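Local coordinates for protein fatty acid synthase 1, isoform A (Drosophila melanogaster, PDB 6FN6) that probably builds long-chain saturated fatty acids from acetyl-CoA and malonyl-CoA with NADPH, this chain being its dehydratase, enoylreductase and ketoreductase region, at residues Ala22-Asp27 with Leu31-Gly36; Gly147-Ile152 with Met177-Ile182; Thr35-Leu40 with Arg67-Asn72; Val9-Asp12 with Asp17-Phe20; Arg188-Pro193 with Ala249-Gly254. All blocks are in the same frame, centred on the assembly; numbering follows the deposited sequence.

Contact 1 (Ala22-Asp27 with Leu31-Gly36)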
# COMPACT_ATOMS: atom_id res chain seq x y z
N ALA A 22 33.83 6.34 15.87
CA ALA A 22 34.22 5.13 16.58
C ALA A 22 33.47 5.02 17.91
O ALA A 22 33.31 3.93 18.45
CB ALA A 22 35.72 5.11 16.81
N GLY A 23 33.03 6.16 18.43
CA GLY A 23 32.29 6.19 19.68
C GLY A 23 30.96 5.48 19.62
O GLY A 23 30.44 5.03 20.64
N HIS A 24 30.39 5.38 18.42
CA HIS A 24 29.10 4.73 18.23
C HIS A 24 29.29 3.22 18.04
O HIS A 24 28.94 2.67 17.00
CB HIS A 24 28.37 5.33 17.03
CG HIS A 24 26.95 4.88 16.90
ND1 HIS A 24 26.56 3.88 16.04
CD2 HIS A 24 25.82 5.29 17.53
CE1 HIS A 24 25.26 3.69 16.13
NE2 HIS A 24 24.78 4.54 17.04
N THR A 25 29.83 2.57 19.07
CA THR A 25 30.07 1.13 19.03
C THR A 25 28.85 0.38 19.56
O THR A 25 28.35 0.69 20.64
CB THR A 25 31.32 0.75 19.85
OG1 THR A 25 32.47 1.41 19.30
CG2 THR A 25 31.56 -0.76 19.84
N ILE A 26 28.38 -0.59 18.79
CA ILE A 26 27.20 -1.37 19.17
C ILE A 26 27.55 -2.85 19.15
O ILE A 26 27.91 -3.39 18.10
CB ILE A 26 26.01 -1.08 18.23
CG1 ILE A 26 25.73 0.42 18.13
CG2 ILE A 26 24.77 -1.84 18.70
CD1 ILE A 26 25.24 1.05 19.40
N ASP A 27 27.41 -3.50 20.30
CA ASP A 27 27.64 -4.93 20.40
C ASP A 27 29.02 -5.31 19.87
O ASP A 27 29.16 -6.28 19.12
CB ASP A 27 26.55 -5.69 19.64
CG ASP A 27 26.48 -7.16 20.03
OD1 ASP A 27 27.18 -7.56 20.98
OD2 ASP A 27 25.71 -7.91 19.39
N LEU A 31 29.19 0.99 14.31
CA LEU A 31 28.07 1.14 13.38
C LEU A 31 27.91 2.58 12.96
O LEU A 31 27.90 3.48 13.80
CB LEU A 31 26.77 0.65 14.02
CG LEU A 31 26.42 -0.82 13.81
CD1 LEU A 31 27.42 -1.69 14.55
CD2 LEU A 31 25.00 -1.09 14.27
N PHE A 32 27.78 2.81 11.66
CA PHE A 32 27.49 4.16 11.19
C PHE A 32 26.11 4.54 11.70
O PHE A 32 25.13 3.87 11.36
CB PHE A 32 27.56 4.27 9.67
CG PHE A 32 27.65 5.69 9.19
CD1 PHE A 32 28.84 6.39 9.31
CD2 PHE A 32 26.55 6.33 8.63
CE1 PHE A 32 28.93 7.70 8.88
CE2 PHE A 32 26.64 7.63 8.20
CZ PHE A 32 27.83 8.32 8.32
N PRO A 33 26.03 5.61 12.50
CA PRO A 33 24.75 5.90 13.16
C PRO A 33 23.65 6.30 12.19
O PRO A 33 23.91 6.93 11.17
CB PRO A 33 25.10 7.07 14.08
CG PRO A 33 26.25 7.74 13.41
CD PRO A 33 27.04 6.63 12.79
N ALA A 34 22.42 5.92 12.52
CA ALA A 34 21.26 6.32 11.75
C ALA A 34 21.25 7.83 11.57
O ALA A 34 20.95 8.35 10.50
CB ALA A 34 19.99 5.85 12.44
N THR A 35 21.61 8.53 12.64
CA THR A 35 21.66 9.99 12.64
C THR A 35 22.80 10.50 11.78
O THR A 35 22.80 11.65 11.34
CB THR A 35 21.82 10.54 14.07
OG1 THR A 35 23.07 10.08 14.61
CG2 THR A 35 20.68 10.05 14.95
N GLY A 36 23.78 9.64 11.53
CA GLY A 36 24.86 9.96 10.61
C GLY A 36 24.31 10.14 9.21
O GLY A 36 24.64 11.10 8.52

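Contact 2 (Gly147-Ile152 with Met177-Ile182)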
# COMPACT_ATOMS: atom_id res chain seq x y z
N GLY A 147 33.21 8.26 23.93
CA GLY A 147 33.47 9.62 23.50
C GLY A 147 32.26 10.53 23.56
O GLY A 147 31.50 10.50 24.53
N ILE A 148 32.08 11.34 22.53
CA ILE A 148 31.03 12.35 22.53
C ILE A 148 29.64 11.72 22.40
O ILE A 148 28.63 12.38 22.62
CB ILE A 148 31.26 13.38 21.41
CG1 ILE A 148 31.23 12.71 20.03
CG2 ILE A 148 32.59 14.10 21.63
CD1 ILE A 148 31.27 13.69 18.87
N PHE A 149 29.59 10.44 22.04
CA PHE A 149 28.32 9.73 21.97
C PHE A 149 27.80 9.41 23.37
O PHE A 149 26.67 8.94 23.53
CB PHE A 149 28.45 8.44 21.16
CG PHE A 149 28.40 8.66 19.67
CD1 PHE A 149 27.19 8.62 19.00
CD2 PHE A 149 29.55 8.90 18.94
CE1 PHE A 149 27.13 8.82 17.63
CE2 PHE A 149 29.50 9.10 17.58
CZ PHE A 149 28.29 9.06 16.92
N ARG A 150 28.63 9.65 24.39
CA ARG A 150 28.18 9.57 25.77
C ARG A 150 27.64 10.94 26.19
O ARG A 150 28.14 11.55 27.13
CB ARG A 150 29.31 9.11 26.69
CG ARG A 150 29.50 7.60 26.72
CD ARG A 150 30.73 7.21 27.52
NE ARG A 150 30.61 7.54 28.94
CZ ARG A 150 30.31 6.66 29.90
NH1 ARG A 150 30.10 5.38 29.62
NH2 ARG A 150 30.23 7.07 31.16
N GLY A 151 26.62 11.41 25.47
CA GLY A 151 26.15 12.77 25.61
C GLY A 151 24.94 12.98 26.50
O GLY A 151 24.50 14.12 26.70
N ILE A 152 24.38 11.90 27.03
CA ILE A 152 23.30 12.01 28.01
C ILE A 152 23.90 12.36 29.37
O ILE A 152 24.44 11.49 30.06
CB ILE A 152 22.47 10.72 28.08
CG1 ILE A 152 21.85 10.41 26.72
CG2 ILE A 152 21.39 10.86 29.15
CD1 ILE A 152 21.14 9.07 26.64
N MET A 177 19.56 11.59 21.38
CA MET A 177 18.10 11.67 21.41
C MET A 177 17.48 10.29 21.19
O MET A 177 16.47 9.96 21.80
CB MET A 177 17.59 12.65 20.35
CG MET A 177 18.05 14.09 20.54
SD MET A 177 17.38 15.22 19.31
CE MET A 177 15.63 15.12 19.67
N LEU A 178 18.10 9.49 20.32
CA LEU A 178 17.63 8.13 20.09
C LEU A 178 17.97 7.23 21.27
O LEU A 178 17.18 6.37 21.66
CB LEU A 178 18.24 7.55 18.81
CG LEU A 178 18.05 8.37 17.52
CD1 LEU A 178 18.53 7.57 16.32
CD2 LEU A 178 16.61 8.80 17.35
N GLN A 179 19.16 7.43 21.84
CA GLN A 179 19.56 6.71 23.03
C GLN A 179 18.52 6.95 24.12
O GLN A 179 18.10 6.03 24.82
CB GLN A 179 20.94 7.16 23.51
CG GLN A 179 22.06 6.92 22.52
CD GLN A 179 23.39 7.43 23.03
OE1 GLN A 179 23.49 7.86 24.18
NE2 GLN A 179 24.41 7.40 22.19
N PHE A 180 18.13 8.21 24.26
CA PHE A 180 17.21 8.61 25.32
C PHE A 180 15.86 7.92 25.19
O PHE A 180 15.25 7.54 26.19
CB PHE A 180 17.02 10.13 25.31
CG PHE A 180 16.16 10.62 26.43
CD1 PHE A 180 16.69 10.82 27.69
CD2 PHE A 180 14.82 10.88 26.22
CE1 PHE A 180 15.90 11.27 28.72
CE2 PHE A 180 14.03 11.34 27.25
CZ PHE A 180 14.57 11.53 28.50
N SER A 181 15.39 7.77 23.95
CA SER A 181 14.12 7.11 23.68
C SER A 181 14.20 5.62 24.00
O SER A 181 13.21 5.01 24.40
CB SER A 181 13.72 7.31 22.22
OG SER A 181 12.45 6.75 21.96
N ILE A 182 15.38 5.05 23.83
CA ILE A 182 15.58 3.62 24.06
C ILE A 182 15.58 3.33 25.56
O ILE A 182 15.22 2.23 25.98
CB ILE A 182 16.88 3.14 23.38
CG1 ILE A 182 16.72 3.15 21.86
CG2 ILE A 182 17.26 1.74 23.86
CD1 ILE A 182 18.03 3.04 21.09

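Contact 3 (Thr35-Leu40 with Arg67-Asn72)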
# COMPACT_ATOMS: atom_id res chain seq x y z
N THR A 35 21.61 8.53 12.64
CA THR A 35 21.66 9.99 12.64
C THR A 35 22.80 10.50 11.78
O THR A 35 22.80 11.65 11.34
CB THR A 35 21.82 10.54 14.07
OG1 THR A 35 23.07 10.08 14.61
CG2 THR A 35 20.68 10.05 14.95
N GLY A 36 23.78 9.64 11.53
CA GLY A 36 24.86 9.96 10.61
C GLY A 36 24.31 10.14 9.21
O GLY A 36 24.64 11.10 8.52
N TYR A 37 23.47 9.19 8.80
CA TYR A 37 22.83 9.25 7.49
C TYR A 37 22.00 10.51 7.34
O TYR A 37 22.08 11.20 6.33
CB TYR A 37 21.93 8.04 7.29
CG TYR A 37 22.66 6.75 7.09
CD1 TYR A 37 23.41 6.52 5.95
CD2 TYR A 37 22.60 5.74 8.05
CE1 TYR A 37 24.08 5.32 5.76
CE2 TYR A 37 23.26 4.56 7.88
CZ TYR A 37 23.99 4.34 6.73
OH TYR A 37 24.64 3.14 6.58
N MET A 38 21.20 10.80 8.36
CA MET A 38 20.32 11.96 8.34
C MET A 38 21.13 13.22 8.13
O MET A 38 20.75 14.10 7.36
CB MET A 38 19.52 12.04 9.63
CG MET A 38 18.66 10.81 9.90
SD MET A 38 17.91 10.78 11.55
CE MET A 38 17.05 12.35 11.56
N THR A 39 22.28 13.30 8.80
CA THR A 39 23.16 14.45 8.67
C THR A 39 23.71 14.56 7.25
O THR A 39 23.76 15.64 6.68
CB THR A 39 24.33 14.38 9.68
OG1 THR A 39 23.81 14.38 11.01
CG2 THR A 39 25.28 15.57 9.51
N LEU A 40 24.14 13.43 6.69
CA LEU A 40 24.66 13.40 5.33
C LEU A 40 23.60 13.86 4.33
O LEU A 40 23.88 14.66 3.44
CB LEU A 40 25.13 11.99 4.95
CG LEU A 40 26.36 11.44 5.68
CD1 LEU A 40 26.75 10.09 5.09
CD2 LEU A 40 27.54 12.41 5.62
N ARG A 67 19.39 -1.28 6.59
CA ARG A 67 20.40 -2.18 7.13
C ARG A 67 21.47 -1.39 7.87
O ARG A 67 21.63 -0.18 7.66
CB ARG A 67 21.05 -3.01 6.02
CG ARG A 67 21.74 -2.21 4.93
CD ARG A 67 22.55 -3.12 4.02
NE ARG A 67 23.45 -2.39 3.13
CZ ARG A 67 24.60 -1.85 3.51
NH1 ARG A 67 25.01 -1.94 4.77
NH2 ARG A 67 25.36 -1.21 2.63
N ALA A 68 22.21 -2.07 8.74
CA ALA A 68 23.28 -1.43 9.49
C ALA A 68 24.55 -1.35 8.66
O ALA A 68 24.81 -2.20 7.81
CB ALA A 68 23.55 -2.19 10.78
N THR A 69 25.34 -0.31 8.90
CA THR A 69 26.63 -0.15 8.24
C THR A 69 27.73 -0.34 9.27
O THR A 69 27.87 0.45 10.20
CB THR A 69 26.80 1.23 7.57
OG1 THR A 69 25.67 1.52 6.74
CG2 THR A 69 28.06 1.26 6.72
N ILE A 70 28.51 -1.40 9.09
CA ILE A 70 29.58 -1.73 10.01
C ILE A 70 30.87 -1.13 9.46
O ILE A 70 31.14 -1.21 8.26
CB ILE A 70 29.69 -3.25 10.20
CG1 ILE A 70 28.44 -3.77 10.90
CG2 ILE A 70 30.95 -3.60 11.00
CD1 ILE A 70 28.38 -5.28 11.05
N LEU A 71 31.66 -0.52 10.34
CA LEU A 71 32.94 0.05 9.94
C LEU A 71 34.07 -0.63 10.70
O LEU A 71 33.90 -1.00 11.86
CB LEU A 71 32.96 1.56 10.19
CG LEU A 71 31.70 2.35 9.82
CD1 LEU A 71 31.87 3.82 10.18
CD2 LEU A 71 31.36 2.19 8.35
N ASN A 72 35.21 -0.78 10.04
CA ASN A 72 36.40 -1.34 10.67
C ASN A 72 37.25 -0.22 11.29
O ASN A 72 36.76 0.88 11.52
CB ASN A 72 37.22 -2.14 9.66
CG ASN A 72 36.43 -3.29 9.05
OD1 ASN A 72 36.29 -3.39 7.83
ND2 ASN A 72 35.90 -4.16 9.91

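Contact 4 (Val9-Asp12 with Asp17-Phe20)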
# COMPACT_ATOMS: atom_id res chain seq x y z
N VAL A 9 29.94 10.52 -0.95
CA VAL A 9 30.53 11.04 0.28
C VAL A 9 31.35 9.94 0.91
O VAL A 9 30.85 8.84 1.18
CB VAL A 9 29.45 11.56 1.24
CG1 VAL A 9 30.08 12.05 2.54
CG2 VAL A 9 28.65 12.68 0.59
N GLU A 10 32.62 10.23 1.15
CA GLU A 10 33.55 9.26 1.72
C GLU A 10 33.89 9.65 3.15
O GLU A 10 34.26 10.79 3.42
CB GLU A 10 34.81 9.18 0.85
CG GLU A 10 35.70 7.99 1.14
CD GLU A 10 36.80 7.82 0.11
OE1 GLU A 10 36.62 8.30 -1.04
OE2 GLU A 10 37.85 7.22 0.43
N VAL A 11 33.75 8.69 4.07
CA VAL A 11 34.14 8.92 5.45
C VAL A 11 35.23 7.93 5.84
O VAL A 11 35.12 6.73 5.60
CB VAL A 11 32.93 8.82 6.41
CG1 VAL A 11 31.87 9.85 6.03
CG2 VAL A 11 32.33 7.42 6.40
N ASP A 12 36.30 8.46 6.44
CA ASP A 12 37.45 7.66 6.85
C ASP A 12 37.77 7.92 8.32
O ASP A 12 38.14 9.02 8.70
CB ASP A 12 38.66 7.98 5.97
CG ASP A 12 39.88 7.16 6.33
OD1 ASP A 12 39.73 6.15 7.05
OD2 ASP A 12 41.00 7.52 5.90
N ASP A 17 38.21 14.44 11.35
CA ASP A 17 36.83 14.90 11.27
C ASP A 17 35.83 13.75 11.46
O ASP A 17 34.74 13.97 11.98
CB ASP A 17 36.58 15.59 9.93
CG ASP A 17 37.31 16.91 9.80
OD1 ASP A 17 36.98 17.85 10.56
OD2 ASP A 17 38.22 17.01 8.95
N ASP A 18 36.20 12.55 11.03
CA ASP A 18 35.30 11.40 11.11
C ASP A 18 35.66 10.45 12.24
O ASP A 18 34.97 9.46 12.48
CB ASP A 18 35.30 10.65 9.77
CG ASP A 18 34.80 11.50 8.63
OD1 ASP A 18 33.85 12.29 8.84
OD2 ASP A 18 35.35 11.39 7.51
N ALA A 19 36.74 10.76 12.96
CA ALA A 19 37.27 9.89 14.00
C ALA A 19 36.24 9.60 15.09
O ALA A 19 36.18 8.49 15.61
CB ALA A 19 38.52 10.50 14.61
N PHE A 20 35.44 10.60 15.44
CA PHE A 20 34.46 10.47 16.52
C PHE A 20 33.49 9.30 16.33
O PHE A 20 32.97 8.76 17.30
CB PHE A 20 33.65 11.77 16.65
CG PHE A 20 32.63 11.96 15.56
CD1 PHE A 20 32.99 12.45 14.32
CD2 PHE A 20 31.30 11.63 15.79
CE1 PHE A 20 32.05 12.62 13.33
CE2 PHE A 20 30.35 11.80 14.79
CZ PHE A 20 30.73 12.29 13.56

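Contact 5 (Arg188-Pro193 with Ala249-Gly254)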
# COMPACT_ATOMS: atom_id res chain seq x y z
N ARG A 188 15.04 -4.89 28.35
CA ARG A 188 16.45 -4.53 28.41
C ARG A 188 17.26 -5.31 27.38
O ARG A 188 18.13 -6.10 27.73
CB ARG A 188 17.01 -4.80 29.80
CG ARG A 188 16.20 -4.19 30.93
CD ARG A 188 16.78 -4.57 32.28
NE ARG A 188 18.06 -3.92 32.55
CZ ARG A 188 18.88 -4.26 33.54
NH1 ARG A 188 18.56 -5.25 34.36
NH2 ARG A 188 20.02 -3.61 33.71
N GLU A 189 16.97 -5.07 26.10
CA GLU A 189 17.66 -5.74 25.02
C GLU A 189 18.16 -4.72 24.00
O GLU A 189 17.88 -3.53 24.12
CB GLU A 189 16.74 -6.76 24.35
CG GLU A 189 16.38 -7.96 25.21
CD GLU A 189 17.58 -8.79 25.61
OE1 GLU A 189 17.50 -9.48 26.64
OE2 GLU A 189 18.60 -8.75 24.89
N LEU A 190 18.90 -5.19 23.00
CA LEU A 190 19.49 -4.31 22.01
C LEU A 190 18.46 -3.92 20.94
O LEU A 190 17.94 -4.78 20.23
CB LEU A 190 20.71 -4.96 21.36
CG LEU A 190 21.49 -4.10 20.35
CD1 LEU A 190 22.06 -2.86 21.01
CD2 LEU A 190 22.60 -4.92 19.70
N TYR A 191 18.18 -2.63 20.84
CA TYR A 191 17.29 -2.08 19.82
C TYR A 191 18.05 -1.18 18.87
O TYR A 191 18.89 -0.38 19.30
CB TYR A 191 16.15 -1.28 20.46
CG TYR A 191 15.02 -2.09 21.04
CD1 TYR A 191 14.02 -2.60 20.22
CD2 TYR A 191 14.94 -2.34 22.40
CE1 TYR A 191 12.98 -3.34 20.74
CE2 TYR A 191 13.89 -3.07 22.94
CZ TYR A 191 12.92 -3.57 22.10
OH TYR A 191 11.88 -4.31 22.62
N LEU A 192 17.76 -1.29 17.58
CA LEU A 192 18.33 -0.40 16.57
C LEU A 192 17.21 0.28 15.79
O LEU A 192 16.19 -0.33 15.51
CB LEU A 192 19.25 -1.17 15.63
CG LEU A 192 20.57 -1.69 16.21
CD1 LEU A 192 21.27 -2.60 15.22
CD2 LEU A 192 21.47 -0.53 16.59
N PRO A 193 17.39 1.57 15.45
CA PRO A 193 16.34 2.30 14.72
C PRO A 193 15.94 1.63 13.42
O PRO A 193 16.81 1.16 12.68
CB PRO A 193 16.99 3.66 14.45
CG PRO A 193 18.01 3.82 15.50
CD PRO A 193 18.54 2.44 15.76
N ALA A 249 17.63 -6.24 17.53
CA ALA A 249 18.72 -6.66 16.65
C ALA A 249 19.37 -7.96 17.11
O ALA A 249 19.25 -8.35 18.27
CB ALA A 249 19.77 -5.56 16.57
N GLN A 250 20.03 -8.63 16.17
CA GLN A 250 20.76 -9.86 16.46
C GLN A 250 22.03 -9.58 17.26
O GLN A 250 22.78 -8.66 16.95
CB GLN A 250 21.13 -10.58 15.16
CG GLN A 250 19.96 -10.93 14.26
CD GLN A 250 20.40 -11.55 12.95
OE1 GLN A 250 21.59 -11.76 12.71
NE2 GLN A 250 19.44 -11.86 12.08
N ARG A 251 22.27 -10.39 18.28
CA ARG A 251 23.49 -10.28 19.07
C ARG A 251 24.51 -11.28 18.54
O ARG A 251 24.20 -12.45 18.34
CB ARG A 251 23.22 -10.52 20.55
CG ARG A 251 22.26 -9.52 21.19
CD ARG A 251 22.85 -8.11 21.21
NE ARG A 251 24.06 -8.03 22.02
CZ ARG A 251 24.08 -7.83 23.34
NH1 ARG A 251 22.94 -7.71 24.01
NH2 ARG A 251 25.23 -7.77 23.99
N ARG A 252 25.74 -10.81 18.33
CA ARG A 252 26.79 -11.65 17.79
C ARG A 252 26.97 -12.86 18.70
O ARG A 252 26.81 -12.75 19.91
CB ARG A 252 28.12 -10.89 17.66
CG ARG A 252 28.03 -9.60 16.87
CD ARG A 252 29.32 -8.79 17.00
NE ARG A 252 30.44 -9.44 16.34
CZ ARG A 252 31.71 -9.10 16.51
NH1 ARG A 252 32.04 -8.10 17.32
NH2 ARG A 252 32.67 -9.75 15.85
N PRO A 253 27.30 -14.02 18.11
CA PRO A 253 27.52 -15.17 19.00
C PRO A 253 28.78 -14.95 19.83
O PRO A 253 29.88 -15.29 19.40
CB PRO A 253 27.68 -16.34 18.03
CG PRO A 253 28.23 -15.72 16.78
CD PRO A 253 27.63 -14.33 16.71
N GLY A 254 28.58 -14.38 21.02
CA GLY A 254 29.68 -14.02 21.89
C GLY A 254 30.69 -15.12 22.09
O GLY A 254 30.34 -16.29 22.24

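Contact 1 (Ala22-Asp27 with Leu31-Gly36)
His24 and the backbone of Leu31 grip each other in a buried contact of the N-terminal hotdog fold of the dehydratase domain. It joins strand 24-26 to the short segment that leads from strand 29-31 into helix 34-48. His24 is the predicted proton acceptor of the dehydratase, and the predicted proton donor, Asp175 of helix 170-183, lies beside it. Two hydrogen bonds link His24 to Leu31. Leu31 N gives a nearly straight bond to His24 O at 3.2 Å. His24 ND1 reaches Leu31 O at 2.6 Å, with Leu31 O lying 25° out of the imidazole plane. The ring gets there because CG stands anti to the backbone N (chi1 -170°). This bond and the packing on its two faces together limit how far the ring can turn. Pro33 lies over one face. A leucine in place of His24 would probably leave Leu31 O without its side-chain donor and Pro33 without a ring face to pack on. Leu31 CD1 also packs on Ile26 CB at 4.0 Å. Ile26 CD1 sits over the opposite face, toward the rim. The Pro33 contact is CH-pi, its CB 3.8 Å from the ring centroid of His24 and almost exactly on the ring normal.

Contact 2 (Gly147-Ile152 with Met177-Ile182)
Gln179 reaches from its helix to the backbone of Phe149 and carries the polar part of this contact. Its NE2 donates to Phe149 O at 3.0 Å, with an N-H...O angle of 156°. The donor lies in the carbonyl plane, on a lone pair, and the acceptor lies close to the amide plane of Gln179. NE2 also comes to the edge of the Phe149 ring, near its plane. CG lies anti to the carbonyl carbon (chi1 -61°), and beyond it the chain is extended, which gives the reach. Ile152 adds the apolar part. The Ile152 side chain crosses that of Gln179 at a slant, its CD1 3.7 Å from Gln179 CB and 3.6 Å from Gln179 OE1. The same methyl reaches the next residue of the helix, 3.9 Å from Phe180 N.

All the touching residues are buried. They belong to the C-terminal hotdog fold of the dehydratase domain, where the loop between strands 143-145 and 152-155 packs against helix 170-183. Phe149 lies in the short 3-10 segment of that loop.

The second shell holds the Gln179 amide at both ends. OE1 is hydrogen-bonded to Tyr135 OH, which also pairs with Ile152 N. NE2 is hydrogen-bonded to Asp175 OD2 as well as to Phe149 O. Asp175 is the predicted proton donor of the dehydratase, so Gln179 is a probable second-shell residue that positions its carboxylate. The Phe149 ring touches Asp175 and meets the imidazole of His24, the predicted proton acceptor, with the two planes at about 55°.

Contact 3 (Thr35-Leu40 with Arg67-Asn72)
Tyr37 and Thr69 alone carry this small, buried contact, with 89 Å² of surface covered in all. Their polar ends are turned toward each other. As modelled, Thr69 OG1 lies at the edge of the Tyr37 ring, in its plane, but Tyr37 OH and Thr69 OG1 are too close to be real, so no bond can be assigned. Tyr37 CG lies anti to its carbonyl carbon (chi1 -71°), which sends the ring from the helix toward the 67-72 segment.

Further polar bonds brace each segment, some within it and some to residues outside. In the helix Thr35 O is gripped twice by Thr39, by N at 3.1 Å and by OG1 at 2.9 Å, from opposite faces of its carbonyl plane. In the other segment Arg67 NH1 makes a weak bond to Ala68 O at 3.1 Å. The Arg67 guanidinium also has a salt bridge to Glu94, and Thr69 is backbone-bonded to Phe32.

Aromatic packing surrounds the Tyr37 ring, which is edge-to-face with Phe32 and also meets Phe79 of strand 76-83. The contact thus sets helix 34-48, the central helix of the N-terminal hotdog fold, beside the segment that leads into edge strand 70-71, which pairs with strand 29-31.

Contact 4 (Val9-Asp12 with Asp17-Phe20)
The carboxylate of Asp18 is the flat group that meets strand 7-12. Asp12 N donates to Asp18 OD2 at 3.3 Å, with an N-H...O angle of 151°. The donor comes on the anti side of that oxygen, 32° out of the carboxylate plane. The other flat group, the Phe20 ring, has Asp17 O at its edge, in plane, a contact within its own segment. Asp18 OD2 also rests on Val11, 3.4 Å from Val11 CA and 3.7 Å from Val11 CB. The two side chains cross at about a right angle. Asp18 CG lies anti to its carbonyl carbon (chi1 -62°), which swings the carboxylate across to the strand. Asp18 CB also lies 3.4 Å from Asp12 O. An alanine at Asp18 would probably leave Asp12 N without this acceptor and the loop less firmly tied to the strand. The Asp12 side chain points away, and its OD1 is bound by Ser14 N in the connecting loop.

The contact closes the short loop that follows strand 7-12 in the N-terminal hotdog fold. That strand pairs antiparallel with strand 76-83, and Val11 also packs on Val77 and Phe79. Farther along the chain, Phe20 touches Ile148, and the chain runs on into strand 24-26.

Contact 5 (Arg188-Pro193 with Ala249-Gly254)
Ala249 N donates to Leu190 O at 3.1 Å, and this nearly straight backbone bond, 169° at the hydrogen, is the one hydrogen bond between the segments. The strongest partner of the Arg251 side chain is Asp27, whose OD2 forms a salt bridge with NE and also accepts from Arg252 N. One carboxylate oxygen thus holds two successive residues of the 249-254 loop. Arg251 NH1 and Glu189 OE2 are opposite charges near each other, 4.5 Å apart, too far for a salt bridge.

The contact lies in the C-terminal hotdog fold of the dehydratase domain. Strand 191-201 runs antiparallel to strand 239-248 there, and Leu192 is backbone-bonded to Asn247. The Leu190-Ala249 bond continues this pairing just past the strand ends, as the chain heads for strand 257-268.

Apolar packing lies alongside. Leu192 CD1 meets Ala249 CB at 3.6 Å, while Leu190 CD2 is further from the same methyl. Leu190 also meets the aliphatic part of Arg251: its CD2 lies 3.5 Å from Arg251 CD, and its CB is 3.8 Å from the same carbon. Arg251 folds back to this position through bends at chi2 and chi3 (-65° and -63°). Leu190 and Leu192 also pack on Ile26, whose strand carries His24, the predicted proton acceptor.

All five contacts lie in the dehydratase domain. Contacts 4, 1 and 3 belong to the N-terminal hotdog fold, and contacts 2 and 5 to the C-terminal one. Along the chain the order is contact 4, 1, 3, 2, 5, with contact 3 beginning where contact 1 ends and reaching on to residues 67-72. Contacts 1 and 3 share Thr35 and Gly36 on helix 34-48, and their centres are about 7 Å apart. Contact 2, about 11 Å from contact 1, brings helix 170-183 against it through Thr35 and Leu178. The two predicted catalytic residues meet at this junction of the two folds. Contact 5 joins contact 1 through Asp27. Contacts 4 and 5 are the most distant pair, about 25 Å between centres, and do not touch.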